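Local coordinates for KLLA0C04147p (Kluyveromyces lactis, PDB 5WVR), which binds cholesterol in this C-terminal oxysterol-binding (ORD) domain and, like other OSBP-family proteins, probably transfers sterols between membranes, at residues E166-S171 with K181-W186; Y201-P206 with G224-V229. All coordinates share one frame; numbering follows the deposited sequence.

Contact 1 of 2, residues E166-S171 with K181-W186. With CLR (cholesterol), chain B.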
loop_
_atom_site.group_PDB
_atom_site.type_symbol
_atom_site.label_atom_id
_atom_site.label_comp_id
_atom_site.label_asym_id
_atom_site.label_seq_id
_atom_site.Cartn_x
_atom_site.Cartn_y
_atom_site.Cartn_z
ATOM N N GLU A 166 -5.845 7.423 -2.556
ATOM C CA GLU A 166 -4.834 8.416 -2.836
ATOM C C GLU A 166 -3.745 8.278 -1.789
ATOM O O GLU A 166 -4.046 8.267 -0.593
ATOM C CB GLU A 166 -5.448 9.815 -2.785
ATOM C CG GLU A 166 -4.481 10.905 -3.057
ATOM C CD GLU A 166 -5.073 12.285 -2.826
ATOM O OE1 GLU A 166 -5.067 13.106 -3.768
ATOM O OE2 GLU A 166 -5.524 12.554 -1.693
ATOM N N SER A 167 -2.489 8.175 -2.230
ATOM C CA SER A 167 -1.347 8.165 -1.317
ATOM C C SER A 167 -0.707 9.553 -1.326
ATOM O O SER A 167 0.056 9.900 -2.235
ATOM C CB SER A 167 -0.335 7.087 -1.685
ATOM O OG SER A 167 0.746 7.105 -0.758
ATOM N N PHE A 168 -1.017 10.339 -0.296
ATOM C CA PHE A 168 -0.520 11.703 -0.095
ATOM C C PHE A 168 0.143 11.695 1.285
ATOM O O PHE A 168 -0.512 11.868 2.321
ATOM C CB PHE A 168 -1.694 12.738 -0.217
ATOM C CG PHE A 168 -1.284 14.183 -0.102
ATOM C CD1 PHE A 168 0.046 14.560 0.059
ATOM C CD2 PHE A 168 -2.256 15.187 -0.176
ATOM C CE1 PHE A 168 0.394 15.903 0.169
ATOM C CE2 PHE A 168 -1.912 16.534 -0.072
ATOM C CZ PHE A 168 -0.592 16.886 0.108
ATOM N N VAL A 169 1.447 11.448 1.295
ATOM C CA VAL A 169 2.212 11.303 2.527
ATOM C C VAL A 169 2.897 12.623 2.826
ATOM O O VAL A 169 3.691 13.121 2.012
ATOM C CB VAL A 169 3.249 10.180 2.413
ATOM C CG1 VAL A 169 4.084 10.122 3.680
ATOM C CG2 VAL A 169 2.559 8.857 2.125
ATOM N N ASP A 170 2.617 13.163 4.008
ATOM C CA ASP A 170 3.145 14.443 4.460
ATOM C C ASP A 170 4.124 14.147 5.585
ATOM O O ASP A 170 3.723 13.571 6.595
ATOM C CB ASP A 170 1.996 15.333 4.935
ATOM C CG ASP A 170 2.400 16.781 5.113
ATOM O OD1 ASP A 170 3.205 17.298 4.304
ATOM O OD2 ASP A 170 1.908 17.391 6.087
ATOM N N SER A 171 5.405 14.491 5.401
ATOM C CA SER A 171 6.449 14.066 6.339
ATOM C C SER A 171 7.234 15.242 6.915
ATOM O O SER A 171 7.336 16.310 6.306
ATOM C CB SER A 171 7.435 13.094 5.678
ATOM O OG SER A 171 8.376 13.763 4.859
ATOM N N LYS A 181 2.365 11.446 7.950
ATOM C CA LYS A 181 0.905 11.406 7.997
ATOM C C LYS A 181 0.343 11.093 6.614
ATOM O O LYS A 181 0.861 11.566 5.594
ATOM C CB LYS A 181 0.322 12.733 8.521
ATOM C CG LYS A 181 0.850 13.122 9.921
ATOM C CD LYS A 181 0.324 14.463 10.392
ATOM C CE LYS A 181 0.114 14.463 11.919
ATOM N NZ LYS A 181 1.390 14.286 12.680
ATOM N N HIS A 182 -0.719 10.289 6.580
ATOM C CA HIS A 182 -1.302 9.825 5.326
ATOM C C HIS A 182 -2.632 10.542 5.144
ATOM O O HIS A 182 -3.612 10.253 5.838
ATOM C CB HIS A 182 -1.416 8.302 5.316
ATOM C CG HIS A 182 -0.084 7.621 5.429
ATOM N ND1 HIS A 182 0.482 6.900 4.400
ATOM C CD2 HIS A 182 0.816 7.594 6.441
ATOM C CE1 HIS A 182 1.661 6.439 4.781
ATOM N NE2 HIS A 182 1.894 6.863 6.010
ATOM N N LEU A 183 -2.644 11.498 4.228
ATOM C CA LEU A 183 -3.741 12.438 4.103
ATOM C C LEU A 183 -4.872 11.936 3.218
ATOM O O LEU A 183 -5.983 12.458 3.317
ATOM C CB LEU A 183 -3.213 13.765 3.552
ATOM C CG LEU A 183 -2.070 14.367 4.368
ATOM C CD1 LEU A 183 -1.708 15.734 3.845
ATOM C CD2 LEU A 183 -2.399 14.429 5.842
ATOM N N GLY A 184 -4.632 10.934 2.358
ATOM C CA GLY A 184 -5.663 10.517 1.427
ATOM C C GLY A 184 -6.673 9.543 2.041
ATOM O O GLY A 184 -6.410 8.858 3.028
ATOM N N LEU A 185 -7.848 9.483 1.426
ATOM C CA LEU A 185 -8.910 8.556 1.814
ATOM C C LEU A 185 -8.788 7.248 1.033
ATOM O O LEU A 185 -8.412 7.241 -0.149
ATOM C CB LEU A 185 -10.282 9.187 1.548
ATOM C CG LEU A 185 -11.535 8.500 2.096
ATOM C CD1 LEU A 185 -11.535 8.554 3.596
ATOM C CD2 LEU A 185 -12.784 9.167 1.538
ATOM N N TRP A 186 -9.114 6.137 1.695
ATOM C CA TRP A 186 -9.019 4.821 1.074
ATOM C C TRP A 186 -10.393 4.163 0.973
ATOM O O TRP A 186 -11.194 4.210 1.908
ATOM C CB TRP A 186 -8.011 3.935 1.824
ATOM C CG TRP A 186 -6.636 4.525 1.648
ATOM C CD1 TRP A 186 -6.053 5.462 2.435
ATOM C CD2 TRP A 186 -5.724 4.287 0.559
ATOM N NE1 TRP A 186 -4.812 5.797 1.938
ATOM C CE2 TRP A 186 -4.587 5.090 0.787
ATOM C CE3 TRP A 186 -5.742 3.447 -0.559
ATOM C CZ2 TRP A 186 -3.486 5.086 -0.065
ATOM C CZ3 TRP A 186 -4.636 3.450 -1.422
ATOM C CH2 TRP A 186 -3.540 4.272 -1.169
HETATM C C1 CLR B . 3.300 2.482 5.305
HETATM C C2 CLR B . 2.041 1.806 4.750
HETATM C C3 CLR B . 1.262 2.766 3.849
HETATM C C4 CLR B . 2.143 3.180 2.667
HETATM C C5 CLR B . 3.480 3.735 3.163
HETATM C C6 CLR B . 3.941 4.947 2.660
HETATM C C7 CLR B . 5.111 5.600 3.029
HETATM C C8 CLR B . 6.079 4.700 3.806
HETATM C C9 CLR B . 5.342 3.862 4.861
HETATM C C10 CLR B . 4.275 2.962 4.223
HETATM C C11 CLR B . 6.326 3.086 5.749
HETATM C C12 CLR B . 7.427 3.972 6.347
HETATM C C13 CLR B . 8.175 4.724 5.243
HETATM C C14 CLR B . 7.138 5.564 4.496
HETATM C C15 CLR B . 8.022 6.414 3.584
HETATM C C16 CLR B . 9.061 6.909 4.594
HETATM C C17 CLR B . 9.057 5.878 5.730
HETATM C C18 CLR B . 8.928 3.766 4.309
HETATM C C19 CLR B . 4.924 1.759 3.531
HETATM C C20 CLR B . 10.477 5.505 6.178
HETATM C C21 CLR B . 10.423 4.602 7.412
HETATM C C22 CLR B . 11.282 6.771 6.490
HETATM C C23 CLR B . 12.785 6.608 6.246
HETATM C C24 CLR B . 13.514 7.955 6.206
HETATM C C25 CLR B . 15.020 7.816 5.954
HETATM C C26 CLR B . 15.728 7.160 7.141
HETATM C C27 CLR B . 15.665 9.165 5.631
HETATM O O1 CLR B . 0.083 2.120 3.361
HETATM O O HOH W 1 -2.749 8.693 1.979
HETATM O O HOH W 2 -8.164 11.353 -1.218
HETATM O O HOH W 3 -0.723 6.297 1.784
#
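L183 and F168 meet where strand 161-173 runs against the irregular part of strand 178-190. L183 sets CD1 over the centre of the F168 ring, 3.9 Å from its centroid and 7° off the normal, a clean CH-pi contact; the same methyl meets D170 CB. With F168 CG anti to the backbone N (chi1 -177°), the ring swings under L183, whose own N donates to F168 O at 2.9 Å, nearly straight. Two residues further along, D170 and K181 form a hydrogen-bonded pair with two more backbone bonds. At E166, which buries the largest area, the ladder parts: no direct bond joins E166 O to G184, and water 1 fills in, donating to E166 O and accepting from G184 N and F168 N. G184 CA comes to 3.4 Å from E166 O in a CA-H...O contact; a CB on G184 would clash with that oxygen. The carboxylate of E166 reaches along the same edge, OE2 taking a water that bridges to L185 N, while OE1 is held by W413. On the face opposite D170 and K181, V169 CG2 lies beside H182 ND1 at 3.6 Å, and the H182 ring turns its edge to cholesterol, CE1 standing 3.5 Å from C6. W186 lays its indole against the E166 backbone, CZ2 3.3 Å from E166 O. Replacing the indole of W186 by an alanine is likely to uncover the E166 peptide and leave K205 without its cation-pi partner. The hairpin of strands 161-173 and 178-190 is flanked by strand 151-157, which bonds to S167, and strand 199-211, where N208 holds H182 NE2.

Contact 2 of 2, residues Y201-P206 with G224-V229. With CLR (cholesterol), chain B.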
loop_
_atom_site.group_PDB
_atom_site.type_symbol
_atom_site.label_atom_id
_atom_site.label_comp_id
_atom_site.label_asym_id
_atom_site.label_seq_id
_atom_site.Cartn_x
_atom_site.Cartn_y
_atom_site.Cartn_z
ATOM N N TYR A 201 -16.508 0.545 2.128
ATOM C CA TYR A 201 -15.804 0.935 3.343
ATOM C C TYR A 201 -14.807 2.041 3.029
ATOM O O TYR A 201 -14.116 1.994 2.010
ATOM C CB TYR A 201 -15.037 -0.238 3.941
ATOM C CG TYR A 201 -15.872 -1.444 4.271
ATOM C CD1 TYR A 201 -16.091 -2.452 3.325
ATOM C CD2 TYR A 201 -16.433 -1.586 5.533
ATOM C CE1 TYR A 201 -16.849 -3.576 3.626
ATOM C CE2 TYR A 201 -17.198 -2.698 5.854
ATOM C CZ TYR A 201 -17.404 -3.694 4.903
ATOM O OH TYR A 201 -18.166 -4.786 5.256
ATOM N N THR A 202 -14.707 3.023 3.909
ATOM C CA THR A 202 -13.653 4.010 3.802
ATOM C C THR A 202 -12.947 4.160 5.143
ATOM O O THR A 202 -13.539 3.927 6.207
ATOM C CB THR A 202 -14.191 5.378 3.313
ATOM O OG1 THR A 202 -15.172 5.876 4.221
ATOM C CG2 THR A 202 -14.814 5.238 1.945
ATOM N N TYR A 203 -11.662 4.533 5.069
ATOM C CA TYR A 203 -10.815 4.775 6.226
ATOM C C TYR A 203 -9.603 5.562 5.759
ATOM O O TYR A 203 -9.351 5.707 4.558
ATOM C CB TYR A 203 -10.373 3.474 6.903
ATOM C CG TYR A 203 -9.412 2.653 6.059
ATOM C CD1 TYR A 203 -9.883 1.821 5.050
ATOM C CD2 TYR A 203 -8.030 2.724 6.267
ATOM C CE1 TYR A 203 -9.002 1.087 4.265
ATOM C CE2 TYR A 203 -7.141 1.988 5.490
ATOM C CZ TYR A 203 -7.641 1.171 4.496
ATOM O OH TYR A 203 -6.790 0.434 3.729
ATOM N N LYS A 204 -8.881 6.095 6.735
ATOM C CA LYS A 204 -7.571 6.670 6.515
ATOM C C LYS A 204 -6.538 5.847 7.271
ATOM O O LYS A 204 -6.846 5.206 8.280
ATOM C CB LYS A 204 -7.491 8.145 6.939
ATOM C CG LYS A 204 -8.313 9.059 6.055
ATOM C CD LYS A 204 -7.867 10.500 6.173
ATOM C CE LYS A 204 -8.761 11.406 5.334
ATOM N NZ LYS A 204 -8.358 12.839 5.432
ATOM N N LYS A 205 -5.301 5.832 6.745
ATOM C CA LYS A 205 -4.242 5.012 7.295
ATOM C C LYS A 205 -3.687 5.681 8.547
ATOM O O LYS A 205 -3.809 6.899 8.726
ATOM C CB LYS A 205 -3.160 4.813 6.230
ATOM C CG LYS A 205 -3.666 4.015 5.042
ATOM C CD LYS A 205 -2.565 3.840 3.982
ATOM C CE LYS A 205 -2.970 2.756 2.997
ATOM N NZ LYS A 205 -2.101 2.767 1.791
ATOM N N PRO A 206 -3.102 4.903 9.444
ATOM C CA PRO A 206 -2.444 5.482 10.613
ATOM C C PRO A 206 -1.192 6.235 10.217
ATOM O O PRO A 206 -0.722 6.149 9.087
ATOM C CB PRO A 206 -2.080 4.256 11.462
ATOM C CG PRO A 206 -1.918 3.185 10.466
ATOM C CD PRO A 206 -3.048 3.439 9.487
ATOM N N GLY A 224 -1.651 5.744 15.997
ATOM C CA GLY A 224 -2.787 6.607 15.782
ATOM C C GLY A 224 -4.092 5.841 15.743
ATOM O O GLY A 224 -4.153 4.624 15.925
ATOM N N ASP A 225 -5.153 6.599 15.512
ATOM C CA ASP A 225 -6.506 6.090 15.499
ATOM C C ASP A 225 -6.945 5.937 14.057
ATOM O O ASP A 225 -6.554 6.726 13.184
ATOM C CB ASP A 225 -7.446 7.028 16.246
ATOM C CG ASP A 225 -7.124 7.099 17.723
ATOM O OD1 ASP A 225 -6.872 6.031 18.324
ATOM O OD2 ASP A 225 -7.088 8.226 18.271
ATOM N N VAL A 226 -7.733 4.899 13.813
ATOM C CA VAL A 226 -8.272 4.617 12.495
ATOM C C VAL A 226 -9.763 4.358 12.648
ATOM O O VAL A 226 -10.179 3.676 13.586
ATOM C CB VAL A 226 -7.563 3.414 11.849
ATOM C CG1 VAL A 226 -8.172 3.147 10.500
ATOM C CG2 VAL A 226 -6.078 3.682 11.746
ATOM N N LYS A 227 -10.563 4.922 11.743
ATOM C CA LYS A 227 -12.004 4.715 11.714
ATOM C C LYS A 227 -12.387 4.188 10.342
ATOM O O LYS A 227 -12.137 4.852 9.329
ATOM C CB LYS A 227 -12.754 6.010 12.014
ATOM C CG LYS A 227 -14.130 5.783 12.655
ATOM C CD LYS A 227 -15.140 6.828 12.210
ATOM C CE LYS A 227 -16.527 6.484 12.681
ATOM N NZ LYS A 227 -17.311 7.714 13.011
ATOM N N ILE A 228 -12.982 2.993 10.310
ATOM C CA ILE A 228 -13.552 2.409 9.102
ATOM C C ILE A 228 -15.069 2.469 9.239
ATOM O O ILE A 228 -15.622 2.153 10.299
ATOM C CB ILE A 228 -13.059 0.966 8.883
ATOM C CG1 ILE A 228 -11.546 0.897 9.101
ATOM C CG2 ILE A 228 -13.449 0.444 7.483
ATOM C CD1 ILE A 228 -11.034 -0.497 9.164
ATOM N N VAL A 229 -15.744 2.907 8.181
ATOM C CA VAL A 229 -17.197 2.999 8.167
ATOM C C VAL A 229 -17.702 2.269 6.929
ATOM O O VAL A 229 -17.145 2.434 5.832
ATOM C CB VAL A 229 -17.668 4.467 8.190
ATOM C CG1 VAL A 229 -17.284 5.139 9.508
ATOM C CG2 VAL A 229 -17.034 5.226 7.069
HETATM C C1 CLR B . 3.300 2.482 5.305
HETATM C C2 CLR B . 2.041 1.806 4.750
HETATM C C3 CLR B . 1.262 2.766 3.849
HETATM C C4 CLR B . 2.143 3.180 2.667
HETATM C C5 CLR B . 3.480 3.735 3.163
HETATM C C6 CLR B . 3.941 4.947 2.660
HETATM C C7 CLR B . 5.111 5.600 3.029
HETATM C C8 CLR B . 6.079 4.700 3.806
HETATM C C9 CLR B . 5.342 3.862 4.861
HETATM C C10 CLR B . 4.275 2.962 4.223
HETATM C C11 CLR B . 6.326 3.086 5.749
HETATM C C12 CLR B . 7.427 3.972 6.347
HETATM C C13 CLR B . 8.175 4.724 5.243
HETATM C C14 CLR B . 7.138 5.564 4.496
HETATM C C15 CLR B . 8.022 6.414 3.584
HETATM C C16 CLR B . 9.061 6.909 4.594
HETATM C C17 CLR B . 9.057 5.878 5.730
HETATM C C18 CLR B . 8.928 3.766 4.309
HETATM C C19 CLR B . 4.924 1.759 3.531
HETATM C C20 CLR B . 10.477 5.505 6.178
HETATM C C21 CLR B . 10.423 4.602 7.412
HETATM C C22 CLR B . 11.282 6.771 6.490
HETATM C C23 CLR B . 12.785 6.608 6.246
HETATM C C24 CLR B . 13.514 7.955 6.206
HETATM C C25 CLR B . 15.020 7.816 5.954
HETATM C C26 CLR B . 15.728 7.160 7.141
HETATM C C27 CLR B . 15.665 9.165 5.631
HETATM O O1 CLR B . 0.083 2.120 3.361
HETATM O O HOH W 4 -9.481 6.377 9.570
#
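The hairpin of strands 199-211 and 219-230 forms part of the wall of the incomplete beta-barrel of an OSBP-related domain, and here its two arms begin regularly and then separate round a water. T202 and V229 are an antiparallel hydrogen-bonded pair: T202 N reaches V229 O at 3.2 Å and V229 N returns to T202 O. Their side chains share a face, with V229 CG2 3.5 Å from T202 OG1, a hydroxyl hydrogen-bonded to H231 NE2. On the opposite face the contacts between Y201, Y203 and I228 are apolar. I228 crosses Y201 through CG2, and runs alongside Y203 through CG1, which comes 3.6 Å from Y203 CB. The backbone sets Y203 CB against K227 O; chi1 of 68°, with CG between the backbone N and the carbonyl carbon, then takes the ring past I228 CG1. Helix 95-108 packs on this side, touching Y201, Y203 and I228. Beyond Y203 the backbones are joined through water 4, which accepts from K204 N at 2.9 Å and from K227 N at 2.8 Å. V226 works into the widened part: CG1 approaches K204 O at 3.3 Å, while CG2 rests on P206 CD at 3.8 Å. K205 leaves the backbone pointing away from 224-229, and its extended chain carries NZ to the cholesterol hydroxyl O1, to which it donates at 2.8 Å. D79 forms a salt bridge with the same ammonium group and W186 gives it a cation-pi face, so the lysine is fixed from several directions and its charge is probably stabilised. The lysine at the sterol hydroxyl lies just where direct strand pairing gives way, in the barrel wall that lines the pocket of this OSBP-family domain.

Contacts 1 and 2 sit in series along neighbouring hairpins, with strands 178-190 and 199-211 side by side between them. The join is direct: W186 N lies 2.9 Å from Y203 O, probably a hydrogen bond, and L183 O probably accepts from K204 NZ. Contact 1 is partly buried, with charged and exposed residues on one face and H182 against the sterol rings on the other. A larger share of contact 2 is buried, with helix 95-108 over one face, although contact 1 lies nearer the centre of the chain. Each uses water where direct strand pairing lapses. Both touch cholesterol, contact 1 by ring-edge packing and contact 2 by a polar bond from K205, against which W186 of contact 1 is placed.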